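Local coordinates for Mlr3007 protein (Mesorhizobium loti, PDB 3QQM) that probably transfers amino groups between branched-chain amino acids and 2-oxoglutarate, as a class-IV aminotransferase dependent on pyridoxal 5'-phosphate, at residues A182-D186 / E187-E191; Y195-D198 / D199-S202; D52-R55 / I56-L60. All coordinates share one frame; numbering follows the deposited sequence.

Contact 1. Residues A182-D186 / E187-E191; sequences AELLD and EGRAE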
loop_
_atom_site.group_PDB
_atom_site.type_symbol
_atom_site.label_atom_id
_atom_site.label_comp_id
_atom_site.label_asym_id
_atom_site.label_seq_id
_atom_site.Cartn_x
_atom_site.Cartn_y
_atom_site.Cartn_z
ATOM N N ALA A 182 5.662 -1.381 -7.707
ATOM C CA ALA A 182 5.902 -2.174 -8.890
ATOM C C ALA A 182 6.102 -1.289 -10.124
ATOM O O ALA A 182 6.955 -1.562 -10.963
ATOM C CB ALA A 182 4.735 -3.121 -9.119
ATOM N N GLU A 183 5.295 -0.250 -10.275
ATOM C CA GLU A 183 5.439 0.585 -11.454
ATOM C C GLU A 183 6.802 1.290 -11.466
ATOM O O GLU A 183 7.427 1.403 -12.515
ATOM C CB GLU A 183 4.321 1.616 -11.551
ATOM C CG GLU A 183 4.241 2.360 -12.922
ATOM C CD GLU A 183 3.070 3.340 -12.987
ATOM O OE1 GLU A 183 3.059 4.321 -12.212
ATOM O OE2 GLU A 183 2.173 3.155 -13.854
ATOM N N LEU A 184 7.234 1.774 -10.308
ATOM C CA LEU A 184 8.496 2.473 -10.212
ATOM C C LEU A 184 9.665 1.524 -10.461
ATOM O O LEU A 184 10.686 1.933 -11.013
ATOM C CB LEU A 184 8.646 3.154 -8.850
ATOM C CG LEU A 184 7.662 4.261 -8.470
ATOM C CD1 LEU A 184 7.915 4.657 -7.026
ATOM C CD2 LEU A 184 7.759 5.480 -9.399
ATOM N N LEU A 185 9.518 0.259 -10.063
ATOM C CA LEU A 185 10.574 -0.720 -10.272
ATOM C C LEU A 185 10.682 -1.042 -11.738
ATOM O O LEU A 185 11.789 -1.095 -12.282
ATOM C CB LEU A 185 10.333 -2.003 -9.453
ATOM C CG LEU A 185 10.670 -1.923 -7.953
ATOM C CD1 LEU A 185 10.096 -3.093 -7.172
ATOM C CD2 LEU A 185 12.199 -1.833 -7.771
ATOM N N ASP A 186 9.535 -1.261 -12.384
ATOM C CA ASP A 186 9.526 -1.583 -13.820
ATOM C C ASP A 186 10.004 -0.404 -14.702
ATOM O O ASP A 186 10.500 -0.616 -15.795
ATOM C CB ASP A 186 8.129 -2.058 -14.274
ATOM C CG ASP A 186 7.745 -3.427 -13.694
ATOM O OD1 ASP A 186 8.638 -4.157 -13.188
ATOM O OD2 ASP A 186 6.542 -3.779 -13.774
ATOM N N GLU A 187 9.838 0.828 -14.230
ATOM C CA GLU A 187 10.285 2.002 -15.008
ATOM C C GLU A 187 11.781 2.278 -14.821
ATOM O O GLU A 187 12.332 3.127 -15.503
ATOM C CB GLU A 187 9.485 3.253 -14.629
ATOM C CG GLU A 187 8.044 3.249 -15.090
ATOM C CD GLU A 187 7.225 4.391 -14.470
ATOM O OE1 GLU A 187 7.729 5.028 -13.528
ATOM O OE2 GLU A 187 6.072 4.631 -14.906
ATOM N N GLY A 188 12.428 1.557 -13.892
ATOM C CA GLY A 188 13.852 1.770 -13.612
ATOM C C GLY A 188 14.068 2.970 -12.680
ATOM O O GLY A 188 15.191 3.402 -12.465
ATOM N N ARG A 189 12.992 3.497 -12.105
ATOM C CA ARG A 189 13.093 4.637 -11.189
ATOM C C ARG A 189 13.400 4.201 -9.763
ATOM O O ARG A 189 14.055 4.921 -9.019
ATOM C CB ARG A 189 11.814 5.441 -11.194
ATOM C CG ARG A 189 11.488 6.004 -12.531
ATOM C CD ARG A 189 10.268 6.867 -12.466
ATOM N NE ARG A 189 9.985 7.373 -13.781
ATOM C CZ ARG A 189 10.640 8.388 -14.348
ATOM N NH1 ARG A 189 11.638 9.016 -13.717
ATOM N NH2 ARG A 189 10.301 8.768 -15.562
ATOM N N ALA A 190 12.891 3.040 -9.369
ATOM C CA ALA A 190 13.169 2.503 -8.064
ATOM C C ALA A 190 14.016 1.232 -8.222
ATOM O O ALA A 190 14.006 0.599 -9.286
ATOM C CB ALA A 190 11.872 2.196 -7.345
ATOM N N GLU A 191 14.768 0.891 -7.181
ATOM C CA GLU A 191 15.589 -0.314 -7.159
ATOM C C GLU A 191 15.477 -0.950 -5.794
ATOM O O GLU A 191 15.305 -0.263 -4.798
ATOM C CB GLU A 191 17.051 -0.026 -7.448
ATOM C CG GLU A 191 17.345 0.291 -8.899
ATOM C CD GLU A 191 18.787 0.706 -9.136
ATOM O OE1 GLU A 191 19.613 0.609 -8.181
ATOM O OE2 GLU A 191 19.093 1.136 -10.293
HETATM O O HOH W 1 14.254 -1.120 -11.307
#
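The carboxylates of E183 and E187, one helical turn apart, lie nearly parallel where helix 179-186 ends in a Schellman motif and hands the chain on to strand 190-193, inside the beta-alpha-beta unit begun by strand 166-169. Their planes differ by only 9°, and E187 OE2 sits 3.5 Å from E183 CG. E183 reaches out extended, with CG anti to the backbone N (chi1 -168°), and its OE1 makes a salt bridge with R32, while E187 is paired weakly with R189 NE. These two arginines probably offset the mutual repulsion of the acids. Glycine suits position 188 because, lacking a side chain, it readily takes the positive phi (81°) with which the chain leaves the helix, and G188 N bonds to L185 O. Beyond it the chain doubles back on the last turn: L184 O takes both R189 N, nearly in line with the C=O though its N-H is bent away, and A190 N, better aligned and above the carbonyl plane. That return brings the small A190 methyl against the leucines, its CB 3.7 Å from L184 CB. L184 CD2 lies about equally far from E187 OE1 and R189 CD, the leucine running roughly at right angles to the arginine. L185 CD2 reaches A190 O at 3.4 Å, and a water donates to both L185 O and A190 O, at 2.7 Å from each.

Contact 2. Residues Y195-D198 / D199-S202; sequences YSYD and DLKS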
loop_
_atom_site.group_PDB
_atom_site.type_symbol
_atom_site.label_atom_id
_atom_site.label_comp_id
_atom_site.label_asym_id
_atom_site.label_seq_id
_atom_site.Cartn_x
_atom_site.Cartn_y
_atom_site.Cartn_z
ATOM N N TYR A 195 17.918 -1.588 4.044
ATOM C CA TYR A 195 18.399 -0.533 4.920
ATOM C C TYR A 195 17.585 -0.444 6.214
ATOM O O TYR A 195 16.448 -0.890 6.279
ATOM C CB TYR A 195 18.452 0.823 4.181
ATOM C CG TYR A 195 17.191 1.229 3.426
ATOM C CD1 TYR A 195 16.061 1.681 4.088
ATOM C CD2 TYR A 195 17.173 1.254 2.054
ATOM C CE1 TYR A 195 14.924 2.085 3.377
ATOM C CE2 TYR A 195 16.054 1.696 1.342
ATOM C CZ TYR A 195 14.940 2.086 2.002
ATOM O OH TYR A 195 13.839 2.481 1.266
ATOM N N SER A 196 18.210 0.120 7.235
ATOM C CA SER A 196 17.613 0.296 8.545
ATOM C C SER A 196 17.089 1.700 8.714
ATOM O O SER A 196 17.291 2.548 7.860
ATOM C CB SER A 196 18.677 0.100 9.614
ATOM O OG SER A 196 19.617 1.128 9.517
ATOM N N TYR A 197 16.462 1.964 9.859
ATOM C CA TYR A 197 15.939 3.286 10.138
ATOM C C TYR A 197 17.071 4.262 10.182
ATOM O O TYR A 197 16.990 5.347 9.613
ATOM C CB TYR A 197 15.203 3.333 11.476
ATOM C CG TYR A 197 14.348 4.562 11.616
ATOM C CD1 TYR A 197 13.225 4.705 10.819
ATOM C CD2 TYR A 197 14.613 5.548 12.573
ATOM C CE1 TYR A 197 12.393 5.805 10.914
ATOM C CE2 TYR A 197 13.765 6.682 12.699
ATOM C CZ TYR A 197 12.653 6.788 11.855
ATOM O OH TYR A 197 11.759 7.845 11.868
ATOM N N ASP A 198 18.147 3.856 10.824
ATOM C CA ASP A 198 19.306 4.725 10.978
ATOM C C ASP A 198 19.943 5.103 9.620
ATOM O O ASP A 198 20.357 6.236 9.436
ATOM C CB ASP A 198 20.328 4.068 11.893
ATOM C CG ASP A 198 21.401 5.017 12.301
ATOM O OD1 ASP A 198 21.154 5.880 13.179
ATOM O OD2 ASP A 198 22.501 4.884 11.748
ATOM N N ASP A 199 20.028 4.148 8.688
ATOM C CA ASP A 199 20.543 4.428 7.335
ATOM C C ASP A 199 19.727 5.522 6.649
ATOM O O ASP A 199 20.274 6.322 5.927
ATOM C CB ASP A 199 20.477 3.177 6.439
ATOM C CG ASP A 199 21.407 2.082 6.884
ATOM O OD1 ASP A 199 22.458 2.422 7.483
ATOM O OD2 ASP A 199 21.102 0.890 6.598
ATOM N N LEU A 200 18.402 5.507 6.843
ATOM C CA LEU A 200 17.512 6.512 6.254
ATOM C C LEU A 200 17.867 7.930 6.636
ATOM O O LEU A 200 17.572 8.857 5.902
ATOM C CB LEU A 200 16.058 6.257 6.639
ATOM C CG LEU A 200 15.380 5.096 5.934
ATOM C CD1 LEU A 200 13.952 4.949 6.395
ATOM C CD2 LEU A 200 15.428 5.302 4.419
ATOM N N LYS A 201 18.470 8.107 7.803
ATOM C CA LYS A 201 18.865 9.432 8.234
ATOM C C LYS A 201 19.868 10.028 7.241
ATOM O O LYS A 201 20.059 11.237 7.216
ATOM C CB LYS A 201 19.479 9.395 9.645
ATOM C CG LYS A 201 18.486 9.169 10.825
ATOM C CD LYS A 201 17.592 10.437 11.030
ATOM C CE LYS A 201 16.852 10.484 12.380
ATOM N NZ LYS A 201 16.241 11.864 12.569
ATOM N N SER A 202 20.530 9.185 6.442
ATOM C CA SER A 202 21.518 9.695 5.469
ATOM C C SER A 202 20.927 9.860 4.067
ATOM O O SER A 202 21.645 10.127 3.116
ATOM C CB SER A 202 22.764 8.794 5.426
ATOM O OG SER A 202 22.476 7.541 4.837
#
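This is a local contact within one turn, where S196 and D199 form a capping box at the start of the short helix 197-200, which follows strand 190-193 and lies against strands of the six-stranded mixed sheet. The box is reciprocal. S196 OG accepts from D199 N at 3.2 Å, and D199 OD2 accepts from S196 N at 3.1 Å, both bonds being close to straight (166° and 171°). Serine suits the N-cap because its short side chain can fold back over the first turn: OG stands between the backbone N and the carbonyl carbon (chi1 66°), so that OG faces the D199 amide in the first turn. Aspartate three residues on has just the reach to return the favour, and S196 N meets its OD2 from above the carboxylate plane. The acid at this end of the helix would also be expected to sit well with the helix dipole.

On the inner side L200 is the apolar counterpart of the box. Its CD2 comes obliquely to the ring of Y195, 3.4 Å from CE1, while CD1 approaches the Y197 ring, also obliquely and at a looser distance. The two tyrosines thus flank a buried leucine that also rests on A159, L141 and L220 of the sheet. Their hydroxyls are tied down elsewhere, Y195 OH to A167 O and Y197 OH to V221 O, so each ring is fixed at its far end as well as by packing. At the other end of the turn K201 N bonds to D198 O. Last, S202 grips D199 O twice, through its backbone N at 2.9 Å and through OG at 2.7 Å, the hydroxyl donating in the carbonyl plane.

Contact 3. Residues D52-R55 / I56-L60; sequences DPQR and IAEVL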
loop_
_atom_site.group_PDB
_atom_site.type_symbol
_atom_site.label_atom_id
_atom_site.label_comp_id
_atom_site.label_asym_id
_atom_site.label_seq_id
_atom_site.Cartn_x
_atom_site.Cartn_y
_atom_site.Cartn_z
ATOM N N ASP A 52 -14.828 -13.933 -9.580
ATOM C CA ASP A 52 -15.504 -13.818 -10.871
ATOM C C ASP A 52 -15.260 -12.405 -11.440
ATOM O O ASP A 52 -15.862 -11.442 -10.997
ATOM C CB ASP A 52 -16.985 -14.092 -10.698
ATOM C CG ASP A 52 -17.754 -13.976 -11.993
ATOM O OD1 ASP A 52 -17.151 -13.599 -13.021
ATOM O OD2 ASP A 52 -18.971 -14.265 -11.985
ATOM N N PRO A 53 -14.365 -12.288 -12.427
ATOM C CA PRO A 53 -14.040 -10.978 -13.002
ATOM C C PRO A 53 -15.239 -10.179 -13.527
ATOM O O PRO A 53 -15.218 -8.942 -13.484
ATOM C CB PRO A 53 -13.103 -11.334 -14.145
ATOM C CG PRO A 53 -12.499 -12.615 -13.748
ATOM C CD PRO A 53 -13.519 -13.357 -12.985
ATOM N N GLN A 54 -16.261 -10.870 -14.016
ATOM C CA GLN A 54 -17.446 -10.206 -14.545
ATOM C C GLN A 54 -18.142 -9.476 -13.385
ATOM O O GLN A 54 -18.601 -8.326 -13.527
ATOM C CB GLN A 54 -18.362 -11.232 -15.272
ATOM C CG GLN A 54 -19.493 -10.624 -16.159
ATOM C CD GLN A 54 -20.191 -11.680 -17.121
ATOM O OE1 GLN A 54 -19.894 -12.888 -17.078
ATOM N NE2 GLN A 54 -21.090 -11.191 -18.000
ATOM N N ARG A 55 -18.150 -10.120 -12.224
ATOM C CA ARG A 55 -18.740 -9.550 -11.014
ATOM C C ARG A 55 -17.909 -8.363 -10.462
ATOM O O ARG A 55 -18.468 -7.379 -9.945
ATOM C CB ARG A 55 -18.874 -10.642 -9.972
ATOM C CG ARG A 55 -19.292 -10.181 -8.614
ATOM C CD ARG A 55 -19.266 -11.360 -7.630
ATOM N NE ARG A 55 -20.161 -12.449 -8.057
ATOM C CZ ARG A 55 -20.371 -13.558 -7.357
ATOM N NH1 ARG A 55 -19.782 -13.721 -6.167
ATOM N NH2 ARG A 55 -21.199 -14.495 -7.833
ATOM N N ILE A 56 -16.586 -8.478 -10.557
ATOM C CA ILE A 56 -15.695 -7.417 -10.117
ATOM C C ILE A 56 -15.977 -6.191 -10.977
ATOM O O ILE A 56 -16.140 -5.113 -10.467
ATOM C CB ILE A 56 -14.190 -7.830 -10.219
ATOM C CG1 ILE A 56 -13.887 -8.970 -9.257
ATOM C CG2 ILE A 56 -13.291 -6.655 -9.933
ATOM C CD1 ILE A 56 -14.191 -8.649 -7.832
ATOM N N ALA A 57 -16.036 -6.380 -12.290
ATOM C CA ALA A 57 -16.334 -5.275 -13.214
ATOM C C ALA A 57 -17.700 -4.657 -12.908
ATOM O O ALA A 57 -17.854 -3.456 -13.027
ATOM C CB ALA A 57 -16.267 -5.734 -14.688
ATOM N N GLU A 58 -18.680 -5.482 -12.516
ATOM C CA GLU A 58 -20.013 -4.993 -12.197
ATOM C C GLU A 58 -19.983 -4.079 -11.001
ATOM O O GLU A 58 -20.507 -2.967 -11.075
ATOM C CB GLU A 58 -21.035 -6.142 -11.943
ATOM C CG GLU A 58 -21.478 -6.937 -13.216
ATOM C CD GLU A 58 -22.407 -8.151 -12.922
ATOM O OE1 GLU A 58 -22.897 -8.764 -13.917
ATOM O OE2 GLU A 58 -22.646 -8.509 -11.720
ATOM N N VAL A 59 -19.389 -4.526 -9.891
ATOM C CA VAL A 59 -19.367 -3.676 -8.693
ATOM C C VAL A 59 -18.568 -2.373 -8.918
ATOM O O VAL A 59 -18.979 -1.312 -8.466
ATOM C CB VAL A 59 -18.878 -4.421 -7.418
ATOM C CG1 VAL A 59 -19.781 -5.585 -7.128
ATOM C CG2 VAL A 59 -17.428 -4.895 -7.541
ATOM N N LEU A 60 -17.445 -2.455 -9.627
ATOM C CA LEU A 60 -16.640 -1.255 -9.909
ATOM C C LEU A 60 -17.426 -0.266 -10.795
ATOM O O LEU A 60 -17.467 0.929 -10.508
ATOM C CB LEU A 60 -15.315 -1.622 -10.559
ATOM C CG LEU A 60 -14.337 -2.352 -9.655
ATOM C CD1 LEU A 60 -13.143 -2.892 -10.459
ATOM C CD2 LEU A 60 -13.895 -1.441 -8.506
#
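P53 O receives A57 N at 2.9 Å in a nearly straight bond (169°), the shortest polar link between residues 52-55 and 56-60. One residue earlier, D52 O accepts from I56 N in its carbonyl plane and, more weakly, from R55 N. The side chain of D52 adds a further bond: OD1 takes Q54 N at 3.0 Å, the amide standing above the carboxylate plane. CG, anti to the backbone N (chi1 179°), lies beside the carbonyl carbon where the chain enters the helix, bringing OD1 to Q54 N. D52 is therefore the N-cap of helix 53-64. Aspartate suits this place because its short acidic arm reaches an amide of the first turn and its charge probably sits favourably at the positive end of the helix dipole; proline suits the next position, since it has no N-H to leave without a partner. The following turn continues the helical pattern, E58 N to Q54 O and V59 N to R55 O. E58 CG, beside its own backbone N, comes within 3.2 Å of Q54 O, so the start of this side chain lies against the previous turn. Polar residues suit this outer side. Inward, I56 packs on Y41 and L75, with CG1 3.6 Å from D52 O, and V59 rests on L75 and A85. Both methyls of V59 lie against R55 O, CG1 and CG2 each 3.6 Å from it.

Overall arrangement
All three contacts are local, yet each treats a helix end differently. Contacts 2 and 3 both start helices with an acidic or hydroxyl cap, but contact 2 pairs serine and aspartate reciprocally, whereas contact 3 uses one aspartate. Contact 1 instead closes a helix, by a Schellman motif at a glycine. Contacts 1 and 2 are partly buried and in series: strand 190-193 leads from the first toward helix 197-200, their centres 21 Å apart. Contact 3 is a surface contact on helix 53-64, which packs on the four-stranded sheet, and it lies across the chain's centre from contact 2, centres 42 Å apart. Tyrosine-leucine packing marks contact 2, and acid-arginine pairing contact 1.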